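Local coordinates for catalase (Bacillus pumilus, PDB 4QOL), which breaks down hydrogen peroxide to water and oxygen at a buried heme, with an additional peroxidase-like reactivity towards phenolic substrates, at residues P52-H57 with E310-A315; T107-R112 with T179-D184; I134-D139 with T175-W180. All blocks are in the same frame, centred on the assembly; numbering follows the deposited sequence.

Contact 1. Residues P52-H57 with E310-A315; sequences PERVVH and ETEQAA. With HEM (protoporphyrin IX containing Fe), chain E.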
loop_
_atom_site.group_PDB
_atom_site.type_symbol
_atom_site.label_atom_id
_atom_site.label_comp_id
_atom_site.label_asym_id
_atom_site.label_seq_id
_atom_site.Cartn_x
_atom_site.Cartn_y
_atom_site.Cartn_z
ATOM N N PRO A 52 7.215 -6.381 0.222
ATOM C CA PRO A 52 7.464 -7.241 1.421
ATOM C C PRO A 52 7.907 -8.618 1.003
ATOM O O PRO A 52 7.440 -9.121 0.016
ATOM C CB PRO A 52 6.122 -7.278 2.162
ATOM C CG PRO A 52 5.356 -6.081 1.617
ATOM C CD PRO A 52 5.843 -5.896 0.188
ATOM N N GLU A 53 8.843 -9.184 1.735
ATOM C CA GLU A 53 9.186 -10.583 1.527
ATOM C C GLU A 53 8.059 -11.469 2.038
ATOM O O GLU A 53 7.222 -11.054 2.852
ATOM C CB GLU A 53 10.546 -10.963 2.184
ATOM C CG GLU A 53 10.488 -11.160 3.664
ATOM C CD GLU A 53 11.835 -11.466 4.293
ATOM O OE1 GLU A 53 12.951 -11.155 3.698
ATOM O OE2 GLU A 53 11.834 -11.922 5.508
ATOM N N ARG A 54 8.098 -12.730 1.604
ATOM C CA ARG A 54 7.150 -13.700 2.148
ATOM C C ARG A 54 7.273 -13.853 3.658
ATOM O O ARG A 54 8.350 -13.852 4.172
ATOM C CB ARG A 54 7.398 -15.103 1.546
ATOM C CG ARG A 54 7.155 -15.164 0.034
ATOM C CD ARG A 54 7.815 -16.425 -0.537
ATOM N NE ARG A 54 7.410 -16.594 -1.931
ATOM C CZ ARG A 54 7.876 -15.874 -2.967
ATOM N NH1 ARG A 54 8.728 -14.903 -2.783
ATOM N NH2 ARG A 54 7.408 -16.116 -4.252
ATOM N N VAL A 55 6.134 -13.967 4.331
ATOM C CA VAL A 55 6.152 -14.043 5.769
ATOM C C VAL A 55 6.965 -15.270 6.279
ATOM O O VAL A 55 7.546 -15.230 7.399
ATOM C CB VAL A 55 4.736 -13.981 6.354
ATOM C CG1 VAL A 55 3.880 -15.183 6.042
ATOM C CG2 VAL A 55 4.757 -13.702 7.870
ATOM N N VAL A 56 6.872 -16.366 5.535
ATOM C CA VAL A 56 7.804 -17.524 5.737
ATOM C C VAL A 56 8.241 -17.966 4.370
ATOM O O VAL A 56 7.608 -17.561 3.363
ATOM C CB VAL A 56 7.152 -18.711 6.513
ATOM C CG1 VAL A 56 6.990 -18.379 7.987
ATOM C CG2 VAL A 56 5.826 -19.095 5.895
ATOM N N HIS A 57 9.286 -18.757 4.289
ATOM C CA HIS A 57 9.906 -19.206 3.000
ATOM C C HIS A 57 10.414 -18.048 2.145
ATOM O O HIS A 57 10.341 -18.038 0.913
ATOM C CB HIS A 57 8.975 -20.053 2.204
ATOM C CG HIS A 57 8.569 -21.345 2.889
ATOM N ND1 HIS A 57 9.019 -22.559 2.459
ATOM C CD2 HIS A 57 7.685 -21.593 3.873
ATOM C CE1 HIS A 57 8.456 -23.530 3.179
ATOM N NE2 HIS A 57 7.631 -22.975 4.042
ATOM N N GLU A 310 9.491 -12.970 -11.603
ATOM C CA GLU A 310 9.023 -14.359 -11.725
ATOM C C GLU A 310 9.157 -15.118 -10.423
ATOM O O GLU A 310 8.175 -15.616 -9.924
ATOM C CB GLU A 310 9.793 -15.050 -12.858
ATOM C CG GLU A 310 9.487 -14.419 -14.216
ATOM C CD GLU A 310 10.403 -14.880 -15.291
ATOM O OE1 GLU A 310 10.302 -16.060 -15.621
ATOM O OE2 GLU A 310 11.245 -14.065 -15.775
ATOM N N THR A 311 10.323 -15.146 -9.815
ATOM C CA THR A 311 10.480 -15.913 -8.571
ATOM C C THR A 311 9.948 -15.147 -7.343
ATOM O O THR A 311 9.143 -15.693 -6.575
ATOM C CB THR A 311 11.919 -16.389 -8.380
ATOM O OG1 THR A 311 12.317 -17.152 -9.526
ATOM C CG2 THR A 311 12.095 -17.195 -7.145
ATOM N N GLU A 312 10.352 -13.886 -7.200
ATOM C CA GLU A 312 9.943 -13.148 -6.017
ATOM C C GLU A 312 8.434 -12.935 -6.033
ATOM O O GLU A 312 7.798 -13.068 -4.996
ATOM C CB GLU A 312 10.729 -11.867 -5.846
ATOM C CG GLU A 312 10.389 -11.180 -4.542
ATOM C CD GLU A 312 10.872 -11.935 -3.296
ATOM O OE1 GLU A 312 10.305 -11.690 -2.230
ATOM O OE2 GLU A 312 11.837 -12.733 -3.402
ATOM N N GLN A 313 7.848 -12.670 -7.205
ATOM C CA GLN A 313 6.414 -12.363 -7.275
ATOM C C GLN A 313 5.510 -13.646 -7.476
ATOM O O GLN A 313 4.341 -13.485 -7.529
ATOM C CB GLN A 313 6.106 -11.430 -8.451
ATOM C CG GLN A 313 6.496 -9.974 -8.217
ATOM C CD GLN A 313 5.989 -9.034 -9.267
ATOM O OE1 GLN A 313 5.426 -7.970 -8.938
ATOM N NE2 GLN A 313 6.177 -9.388 -10.500
ATOM N N ALA A 314 6.083 -14.838 -7.599
ATOM C CA ALA A 314 5.329 -16.046 -7.645
ATOM C C ALA A 314 4.451 -16.240 -6.450
ATOM O O ALA A 314 4.860 -16.086 -5.280
ATOM C CB ALA A 314 6.206 -17.244 -7.889
ATOM N N ALA A 315 3.228 -16.636 -6.700
ATOM C CA ALA A 315 2.217 -16.829 -5.703
ATOM C C ALA A 315 1.650 -18.257 -5.911
ATOM O O ALA A 315 1.038 -18.532 -6.940
ATOM C CB ALA A 315 1.068 -15.802 -5.875
HETATM C CHA HEM E . 4.716 -19.998 2.063
HETATM C CHB HEM E . 1.254 -19.872 5.458
HETATM C CHC HEM E . 1.998 -24.728 6.277
HETATM C CHD HEM E . 4.889 -24.816 2.389
HETATM C C1A HEM E . 3.742 -19.548 2.940
HETATM C C2A HEM E . 3.305 -18.191 3.074
HETATM C C3A HEM E . 2.332 -18.161 4.025
HETATM C C4A HEM E . 2.162 -19.484 4.474
HETATM C CMA HEM E . 1.456 -17.050 4.528
HETATM C CAA HEM E . 3.821 -17.054 2.253
HETATM C CBA HEM E . 3.259 -17.272 0.833
HETATM C CGA HEM E . 3.533 -16.120 -0.060
HETATM O O1A HEM E . 3.358 -16.277 -1.286
HETATM O O2A HEM E . 3.825 -14.993 0.400
HETATM C C1B HEM E . 1.213 -21.204 5.958
HETATM C C2B HEM E . 0.326 -21.589 7.013
HETATM C C3B HEM E . 0.528 -22.921 7.268
HETATM C C4B HEM E . 1.532 -23.396 6.305
HETATM C CMB HEM E . -0.647 -20.660 7.692
HETATM C CAB HEM E . -0.147 -23.800 8.224
HETATM C CBB HEM E . -1.291 -23.397 8.784
HETATM C C1C HEM E . 2.855 -25.173 5.270
HETATM C C2C HEM E . 3.025 -26.499 4.946
HETATM C C3C HEM E . 3.858 -26.523 3.871
HETATM C C4C HEM E . 4.143 -25.196 3.472
HETATM C CMC HEM E . 2.460 -27.654 5.746
HETATM C CAC HEM E . 4.224 -27.683 3.130
HETATM C CBC HEM E . 3.387 -28.706 3.150
HETATM C C1D HEM E . 5.047 -23.471 2.022
HETATM C C2D HEM E . 5.921 -23.086 0.913
HETATM C C3D HEM E . 5.915 -21.752 0.820
HETATM C C4D HEM E . 5.010 -21.320 1.880
HETATM C CMD HEM E . 6.681 -24.083 0.089
HETATM C CAD HEM E . 6.644 -20.885 -0.175
HETATM C CBD HEM E . 5.792 -20.901 -1.465
HETATM C CGD HEM E . 6.572 -20.059 -2.431
HETATM O O1D HEM E . 7.491 -20.605 -3.030
HETATM O O2D HEM E . 6.299 -18.843 -2.625
HETATM N NA HEM E . 3.000 -20.363 3.800
HETATM N NB HEM E . 1.884 -22.313 5.594
HETATM N NC HEM E . 3.472 -24.378 4.329
HETATM N ND HEM E . 4.512 -22.392 2.582
HETATM FE FE HEM E . 3.252 -22.360 4.030
HETATM O O HOH W 1 7.608 -10.811 -2.172
HETATM O O HOH W 2 10.308 -13.721 -0.387
#
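Pro52 opens the segment with a water-mediated link: one water donates both to its carbonyl oxygen and to Glu312 OE1, 2.8 Å from each. Glu53 comes nearest this carboxylate with its CA, while its own OE1 accepts from the backbone N of Lys102. Arg54 carries the direct contact. Its CG lies anti to the carbonyl carbon and the chain runs extended to NE, which donates to heme propionate oxygen O2D at 2.6 Å (N-H...O 152°). Arg54 NH2 bonds Thr311 O at 2.9 Å, arriving in the carbonyl plane although that oxygen sits 27° out of the guanidinium plane. NH1 makes a weak bond to Glu312 O at 3.0 Å and a long salt bridge of 3.6 Å to Glu312 OE1. Guanidinium and carboxylate stand almost perpendicular, 89° apart, not paired flat; a second water, accepting from Arg54 N and NH1 and donating to OE1, fills in the link. Glu312 OE2 has a salt bridge to Lys102 NZ. An alanine in place of Arg54 removes the NE bond to the propionate and would probably weaken both the hold on this heme edge and the link from the loop to the carbonyls ending helix 307-312. Val55 CG1 touches heme methyl CMA at 3.4 Å, and Val56 CG2 approaches C1A. His57 lays a ring face on the porphyrin, with heme C2D 3.4 Å above the centre of its plane, a position consistent with the distal histidine of heme catalases. The loop, which connects helix 37-46 to strand 60-69 along the chain, lies against the heme, while the end of helix 307-312 packs on Phe92 of strand 88-96 and Arg347 of helix 331-348 also bonds Glu312 O and Ala314 O.

Contact 2. Residues T107-R112 with T179-D184; sequences TLRDPR and TWLFSD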
loop_
_atom_site.group_PDB
_atom_site.type_symbol
_atom_site.label_atom_id
_atom_site.label_comp_id
_atom_site.label_asym_id
_atom_site.label_seq_id
_atom_site.Cartn_x
_atom_site.Cartn_y
_atom_site.Cartn_z
ATOM N N THR A 107 22.237 -23.045 4.203
ATOM C CA THR A 107 22.864 -24.085 5.033
ATOM C C THR A 107 22.248 -24.258 6.418
ATOM O O THR A 107 22.794 -25.010 7.222
ATOM C CB THR A 107 24.338 -23.696 5.238
ATOM O OG1 THR A 107 24.430 -22.327 5.519
ATOM C CG2 THR A 107 25.154 -23.956 3.977
ATOM N N LEU A 108 21.187 -23.491 6.729
ATOM C CA LEU A 108 20.516 -23.625 7.993
ATOM C C LEU A 108 19.596 -24.834 8.061
ATOM O O LEU A 108 19.117 -25.288 7.045
ATOM C CB LEU A 108 19.707 -22.372 8.272
ATOM C CG LEU A 108 20.406 -21.017 8.111
ATOM C CD1 LEU A 108 19.517 -19.832 8.482
ATOM C CD2 LEU A 108 21.682 -20.965 8.981
ATOM N N ARG A 109 19.326 -25.293 9.286
ATOM C CA ARG A 109 18.392 -26.377 9.498
ATOM C C ARG A 109 16.992 -25.839 9.288
ATOM O O ARG A 109 16.664 -24.770 9.831
ATOM C CB ARG A 109 18.569 -26.945 10.912
ATOM C CG ARG A 109 17.650 -28.130 11.191
ATOM C CD ARG A 109 17.945 -28.848 12.508
ATOM N NE ARG A 109 19.362 -29.212 12.634
ATOM C CZ ARG A 109 19.948 -30.206 11.997
ATOM N NH1 ARG A 109 19.246 -31.112 11.283
ATOM N NH2 ARG A 109 21.228 -30.319 12.088
ATOM N N ASP A 110 16.175 -26.540 8.530
ATOM C CA ASP A 110 14.788 -26.062 8.234
ATOM C C ASP A 110 14.169 -27.122 7.349
ATOM O O ASP A 110 14.869 -27.696 6.522
ATOM C CB ASP A 110 14.819 -24.728 7.433
ATOM C CG ASP A 110 14.126 -23.532 8.131
ATOM O OD1 ASP A 110 13.532 -23.646 9.234
ATOM O OD2 ASP A 110 14.348 -22.351 7.626
ATOM N N PRO A 111 12.837 -27.280 7.405
ATOM C CA PRO A 111 12.175 -27.843 6.184
ATOM C C PRO A 111 12.547 -27.014 4.960
ATOM O O PRO A 111 12.977 -25.854 5.090
ATOM C CB PRO A 111 10.714 -27.723 6.497
ATOM C CG PRO A 111 10.637 -27.458 7.956
ATOM C CD PRO A 111 11.840 -26.665 8.280
ATOM N N ARG A 112 12.492 -27.634 3.806
ATOM C CA ARG A 112 12.537 -26.913 2.577
ATOM C C ARG A 112 11.200 -26.909 1.872
ATOM O O ARG A 112 10.557 -27.957 1.741
ATOM C CB ARG A 112 13.562 -27.559 1.646
ATOM C CG ARG A 112 14.985 -26.953 1.700
ATOM C CD ARG A 112 15.585 -26.878 3.081
ATOM N NE ARG A 112 16.961 -26.287 3.086
ATOM C CZ ARG A 112 17.620 -26.071 4.206
ATOM N NH1 ARG A 112 17.083 -26.390 5.358
ATOM N NH2 ARG A 112 18.809 -25.504 4.191
ATOM N N THR A 179 11.660 -35.361 14.983
ATOM C CA THR A 179 12.453 -36.565 14.728
ATOM C C THR A 179 12.979 -36.694 13.281
ATOM O O THR A 179 14.038 -37.315 13.057
ATOM C CB THR A 179 11.646 -37.821 15.134
ATOM O OG1 THR A 179 11.261 -37.678 16.517
ATOM C CG2 THR A 179 12.415 -39.098 14.928
ATOM N N TRP A 180 12.281 -36.068 12.313
ATOM C CA TRP A 180 12.812 -35.891 10.976
ATOM C C TRP A 180 13.730 -34.681 10.821
ATOM O O TRP A 180 14.781 -34.792 10.237
ATOM C CB TRP A 180 11.636 -35.718 9.949
ATOM C CG TRP A 180 10.850 -36.877 9.637
ATOM C CD1 TRP A 180 9.912 -37.496 10.434
ATOM C CD2 TRP A 180 10.809 -37.574 8.383
ATOM N NE1 TRP A 180 9.324 -38.465 9.760
ATOM C CE2 TRP A 180 9.866 -38.580 8.511
ATOM C CE3 TRP A 180 11.522 -37.477 7.199
ATOM C CZ2 TRP A 180 9.556 -39.481 7.472
ATOM C CZ3 TRP A 180 11.214 -38.389 6.168
ATOM C CH2 TRP A 180 10.259 -39.349 6.317
ATOM N N LEU A 181 13.283 -33.540 11.340
ATOM C CA LEU A 181 14.005 -32.266 11.207
ATOM C C LEU A 181 15.394 -32.311 11.838
ATOM O O LEU A 181 16.309 -31.631 11.341
ATOM C CB LEU A 181 13.211 -31.157 11.859
ATOM C CG LEU A 181 13.757 -29.744 11.646
ATOM C CD1 LEU A 181 13.898 -29.367 10.178
ATOM C CD2 LEU A 181 12.855 -28.721 12.380
ATOM N N PHE A 182 15.579 -33.103 12.924
ATOM C CA PHE A 182 16.918 -33.125 13.538
ATOM C C PHE A 182 17.724 -34.343 13.108
ATOM O O PHE A 182 18.836 -34.521 13.573
ATOM C CB PHE A 182 16.817 -32.954 15.053
ATOM C CG PHE A 182 16.553 -31.569 15.455
ATOM C CD1 PHE A 182 17.600 -30.696 15.653
ATOM C CD2 PHE A 182 15.271 -31.082 15.561
ATOM C CE1 PHE A 182 17.374 -29.379 15.974
ATOM C CE2 PHE A 182 15.044 -29.747 15.924
ATOM C CZ PHE A 182 16.091 -28.913 16.164
ATOM N N SER A 183 17.194 -35.140 12.169
ATOM C CA SER A 183 18.090 -35.993 11.308
ATOM C C SER A 183 18.887 -35.107 10.403
ATOM O O SER A 183 18.674 -33.875 10.371
ATOM C CB SER A 183 17.326 -37.013 10.473
ATOM O OG SER A 183 16.706 -36.439 9.323
ATOM N N ASP A 184 19.845 -35.651 9.682
ATOM C CA ASP A 184 20.585 -34.751 8.819
ATOM C C ASP A 184 19.700 -34.272 7.653
ATOM O O ASP A 184 20.088 -33.357 6.896
ATOM C CB ASP A 184 21.884 -35.375 8.305
ATOM C CG ASP A 184 22.999 -35.463 9.413
ATOM O OD1 ASP A 184 23.024 -34.670 10.394
ATOM O OD2 ASP A 184 23.898 -36.304 9.199
HETATM O O HOH W 3 22.355 -32.001 9.739
#
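This is a buried contact between a loop and the carboxyl end of a helix: residues 107-112 run from strand 88-96 to strand 113-120, while residues 179-184 hold the last turn of helix 175-181. Arg109 dominates. Its chain is extended through chi1 and chi2, both anti, which puts CD over the face of the Phe182 ring, 3.9 Å from its centroid, a CH-pi contact offset toward the rim. The bend at chi3 (-52°) then turns the guanidinium to the helix end, its plane only 21° from that of the ring. NH1 donates to Leu181 O at 3.0 Å in a fairly straight bond (158°), in the carbonyl plane, and weakly to Ser183 O at 3.0 Å. A water links Arg109 NH2 to Asp184 OD1. Nearer the backbone, Leu181 CD1 touches Pro111 N (3.6 Å) and Pro111 CD. Arg112 bridges the loop internally, NH1 and NH2 gripping Leu108 O end-on and NH1 also bonding Asp110 O, which probably steadies it. Leu440 and Leu444 of helix 434-448 pack against Phe182. A cation at carbonyls of a helix's carboxyl end, where the helix dipole would favour it, is the recognisable arrangement, here tying a strand-connecting loop of the catalase fold to that helix.

Contact 3. Residues I134-D139 with T175-W180; sequences IFFIRD and THMLTW. With HEM (protoporphyrin IX containing Fe), chain E.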
loop_
_atom_site.group_PDB
_atom_site.type_symbol
_atom_site.label_atom_id
_atom_site.label_comp_id
_atom_site.label_asym_id
_atom_site.label_seq_id
_atom_site.Cartn_x
_atom_site.Cartn_y
_atom_site.Cartn_z
ATOM N N ILE A 134 5.627 -34.580 6.875
ATOM C CA ILE A 134 4.730 -34.240 7.974
ATOM C C ILE A 134 4.960 -32.833 8.436
ATOM O O ILE A 134 5.806 -32.130 7.911
ATOM C CB ILE A 134 4.888 -35.195 9.152
ATOM C CG1 ILE A 134 6.343 -35.265 9.576
ATOM C CG2 ILE A 134 4.446 -36.588 8.771
ATOM C CD1 ILE A 134 6.509 -35.930 10.871
ATOM N N PHE A 135 4.195 -32.389 9.423
ATOM C CA PHE A 135 4.371 -31.079 9.977
ATOM C C PHE A 135 4.416 -31.085 11.502
ATOM O O PHE A 135 4.093 -32.077 12.141
ATOM C CB PHE A 135 3.262 -30.119 9.475
ATOM C CG PHE A 135 3.714 -28.741 9.286
ATOM C CD1 PHE A 135 4.695 -28.455 8.378
ATOM C CD2 PHE A 135 3.166 -27.696 10.014
ATOM C CE1 PHE A 135 5.189 -27.174 8.215
ATOM C CE2 PHE A 135 3.606 -26.394 9.843
ATOM C CZ PHE A 135 4.576 -26.118 8.901
ATOM N N PHE A 136 4.756 -29.929 12.060
ATOM C CA PHE A 136 4.935 -29.762 13.520
ATOM C C PHE A 136 3.603 -29.710 14.289
ATOM O O PHE A 136 3.530 -30.051 15.445
ATOM C CB PHE A 136 5.599 -28.406 13.840
ATOM C CG PHE A 136 6.901 -28.145 13.153
ATOM C CD1 PHE A 136 6.924 -27.516 11.902
ATOM C CD2 PHE A 136 8.086 -28.430 13.794
ATOM C CE1 PHE A 136 8.098 -27.207 11.291
ATOM C CE2 PHE A 136 9.286 -28.129 13.173
ATOM C CZ PHE A 136 9.276 -27.504 11.921
ATOM N N ILE A 137 2.545 -29.294 13.595
ATOM C CA ILE A 137 1.256 -28.944 14.187
ATOM C C ILE A 137 0.166 -29.473 13.266
ATOM O O ILE A 137 0.452 -29.850 12.160
ATOM C CB ILE A 137 1.070 -27.427 14.382
ATOM C CG1 ILE A 137 1.292 -26.635 13.086
ATOM C CG2 ILE A 137 1.970 -26.903 15.506
ATOM C CD1 ILE A 137 0.813 -25.201 13.155
ATOM N N ARG A 138 -1.065 -29.538 13.780
ATOM C CA ARG A 138 -2.187 -30.101 13.013
ATOM C C ARG A 138 -3.388 -29.152 12.895
ATOM O O ARG A 138 -4.449 -29.591 12.434
ATOM C CB ARG A 138 -2.622 -31.450 13.639
ATOM C CG ARG A 138 -3.122 -31.280 15.062
ATOM C CD ARG A 138 -3.845 -32.519 15.624
ATOM N NE ARG A 138 -2.982 -33.642 15.698
ATOM C CZ ARG A 138 -2.517 -34.210 16.817
ATOM N NH1 ARG A 138 -2.611 -33.588 18.005
ATOM N NH2 ARG A 138 -1.841 -35.337 16.693
ATOM N N ASP A 139 -3.259 -27.893 13.361
ATOM C CA ASP A 139 -4.338 -26.946 13.295
ATOM C C ASP A 139 -3.741 -25.606 12.951
ATOM O O ASP A 139 -2.838 -25.133 13.610
ATOM C CB ASP A 139 -5.123 -26.888 14.648
ATOM C CG ASP A 139 -6.434 -26.109 14.534
ATOM O OD1 ASP A 139 -6.389 -24.978 14.000
ATOM O OD2 ASP A 139 -7.524 -26.641 14.889
ATOM N N THR A 175 6.376 -34.015 17.903
ATOM C CA THR A 175 7.462 -34.969 18.169
ATOM C C THR A 175 7.897 -35.739 16.903
ATOM O O THR A 175 9.112 -35.947 16.663
ATOM C CB THR A 175 7.019 -35.967 19.275
ATOM O OG1 THR A 175 6.605 -35.238 20.436
ATOM C CG2 THR A 175 8.104 -36.852 19.642
ATOM N N HIS A 176 6.942 -36.197 16.102
ATOM C CA HIS A 176 7.290 -36.847 14.847
ATOM C C HIS A 176 8.101 -35.910 13.917
ATOM O O HIS A 176 9.180 -36.289 13.437
ATOM C CB HIS A 176 6.024 -37.396 14.169
ATOM C CG HIS A 176 6.296 -38.339 13.033
ATOM N ND1 HIS A 176 5.299 -38.729 12.143
ATOM C CD2 HIS A 176 7.413 -39.004 12.665
ATOM C CE1 HIS A 176 5.821 -39.543 11.248
ATOM N NE2 HIS A 176 7.105 -39.721 11.540
ATOM N N MET A 177 7.627 -34.681 13.707
ATOM C CA MET A 177 8.343 -33.773 12.871
ATOM C C MET A 177 9.772 -33.530 13.324
ATOM O O MET A 177 10.703 -33.491 12.505
ATOM C CB MET A 177 7.613 -32.449 12.754
ATOM C CG MET A 177 8.325 -31.436 11.883
ATOM S SD MET A 177 8.191 -31.920 10.152
ATOM C CE MET A 177 8.465 -30.332 9.331
ATOM N N LEU A 178 9.917 -33.312 14.607
ATOM C CA LEU A 178 11.246 -32.974 15.138
ATOM C C LEU A 178 12.211 -34.153 14.971
ATOM O O LEU A 178 13.431 -34.025 14.785
ATOM C CB LEU A 178 11.139 -32.589 16.574
ATOM C CG LEU A 178 10.329 -31.314 16.804
ATOM C CD1 LEU A 178 10.109 -31.081 18.292
ATOM C CD2 LEU A 178 11.083 -30.127 16.232
ATOM N N THR A 179 11.660 -35.361 14.983
ATOM C CA THR A 179 12.453 -36.565 14.728
ATOM C C THR A 179 12.979 -36.694 13.281
ATOM O O THR A 179 14.038 -37.315 13.057
ATOM C CB THR A 179 11.646 -37.821 15.134
ATOM O OG1 THR A 179 11.261 -37.678 16.517
ATOM C CG2 THR A 179 12.415 -39.098 14.928
ATOM N N TRP A 180 12.281 -36.068 12.313
ATOM C CA TRP A 180 12.812 -35.891 10.976
ATOM C C TRP A 180 13.730 -34.681 10.821
ATOM O O TRP A 180 14.781 -34.792 10.237
ATOM C CB TRP A 180 11.636 -35.718 9.949
ATOM C CG TRP A 180 10.850 -36.877 9.637
ATOM C CD1 TRP A 180 9.912 -37.496 10.434
ATOM C CD2 TRP A 180 10.809 -37.574 8.383
ATOM N NE1 TRP A 180 9.324 -38.465 9.760
ATOM C CE2 TRP A 180 9.866 -38.580 8.511
ATOM C CE3 TRP A 180 11.522 -37.477 7.199
ATOM C CZ2 TRP A 180 9.556 -39.481 7.472
ATOM C CZ3 TRP A 180 11.214 -38.389 6.168
ATOM C CH2 TRP A 180 10.259 -39.349 6.317
HETATM C CHA HEM E . 4.716 -19.998 2.063
HETATM C CHB HEM E . 1.254 -19.872 5.458
HETATM C CHC HEM E . 1.998 -24.728 6.277
HETATM C CHD HEM E . 4.889 -24.816 2.389
HETATM C C1A HEM E . 3.742 -19.548 2.940
HETATM C C2A HEM E . 3.305 -18.191 3.074
HETATM C C3A HEM E . 2.332 -18.161 4.025
HETATM C C4A HEM E . 2.162 -19.484 4.474
HETATM C CMA HEM E . 1.456 -17.050 4.528
HETATM C CAA HEM E . 3.821 -17.054 2.253
HETATM C CBA HEM E . 3.259 -17.272 0.833
HETATM C CGA HEM E . 3.533 -16.120 -0.060
HETATM O O1A HEM E . 3.358 -16.277 -1.286
HETATM O O2A HEM E . 3.825 -14.993 0.400
HETATM C C1B HEM E . 1.213 -21.204 5.958
HETATM C C2B HEM E . 0.326 -21.589 7.013
HETATM C C3B HEM E . 0.528 -22.921 7.268
HETATM C C4B HEM E . 1.532 -23.396 6.305
HETATM C CMB HEM E . -0.647 -20.660 7.692
HETATM C CAB HEM E . -0.147 -23.800 8.224
HETATM C CBB HEM E . -1.291 -23.397 8.784
HETATM C C1C HEM E . 2.855 -25.173 5.270
HETATM C C2C HEM E . 3.025 -26.499 4.946
HETATM C C3C HEM E . 3.858 -26.523 3.871
HETATM C C4C HEM E . 4.143 -25.196 3.472
HETATM C CMC HEM E . 2.460 -27.654 5.746
HETATM C CAC HEM E . 4.224 -27.683 3.130
HETATM C CBC HEM E . 3.387 -28.706 3.150
HETATM C C1D HEM E . 5.047 -23.471 2.022
HETATM C C2D HEM E . 5.921 -23.086 0.913
HETATM C C3D HEM E . 5.915 -21.752 0.820
HETATM C C4D HEM E . 5.010 -21.320 1.880
HETATM C CMD HEM E . 6.681 -24.083 0.089
HETATM C CAD HEM E . 6.644 -20.885 -0.175
HETATM C CBD HEM E . 5.792 -20.901 -1.465
HETATM C CGD HEM E . 6.572 -20.059 -2.431
HETATM O O1D HEM E . 7.491 -20.605 -3.030
HETATM O O2D HEM E . 6.299 -18.843 -2.625
HETATM N NA HEM E . 3.000 -20.363 3.800
HETATM N NB HEM E . 1.884 -22.313 5.594
HETATM N NC HEM E . 3.472 -24.378 4.329
HETATM N ND HEM E . 4.512 -22.392 2.582
HETATM FE FE HEM E . 3.252 -22.360 4.030
HETATM O O HOH W 4 4.883 -34.021 14.014
#
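Loop 134-139 comes nearest helix 175-180 at Phe136 and Met177, whose CA atoms are 5.3 Å apart, and a water fits beside this point, donating to Phe135 O and accepting from Met177 N, an amide of the helix's first turn. Met177 carries most of the contact. Its CG leaves anti to the backbone N and lies over a face of the Phe136 ring, 3.7 Å from the centroid and 16° off the normal, a CH-pi contact. The bend at chi2 then turns the sulfur back, so that SD, 4.7 Å from the same centroid, adds a Met-aromatic contact and also reaches Ile134 O at 3.3 Å. The edge of the Phe136 ring meets Leu178 CD2. Ile134, for its part, holds CG1 in the crowded position between backbone N and carbonyl carbon (chi1 53°), which, with chi2 anti, brings CD1 over the face of the His176 ring, 3.4 Å from its centroid; the 3.2 Å from CD1 to His176 CG marks tight packing. CD1 also touches Trp180 CD1 at 3.8 Å. His176 ND1 bonds Thr282 O, which probably helps fix the ring's turn beneath the methyl. Phe135 is sandwiched: Phe136 CD1 lies over one face, and heme methyl CMC over the opposite one. Helix 161-169 backs Phe136 and Leu178 with Met168. The join therefore rests on methyl, sulfur and ring contacts, with one water bridging the two backbones, and this apolar layer continues the packing outward from the heme methyl through Phe135 and Phe136 to the helix.

All three contacts are buried, yet their chemistry differs. Contact 1 is the polar one, Arg54 joining a heme propionate to the backbone carbonyls of a helix end; contact 3 touches heme through one methyl at the face of Phe135, whereas contact 1 combines propionate, methyl and porphyrin-face contacts. Contact 2 mixes one arginine's hydrogen bonds and CH-pi contact with aliphatic packing and does not touch heme. Contacts 2 and 3 share helix 175-181, and their centres are about 12 Å apart; Leu181 CD2 meets Phe136 CE2 at 3.7 Å, while Pro111 CG meets Met177 CE at 3.9 Å, joining them into one core. Contact 1 stands apart, its centre about 22 Å and 24 Å from theirs.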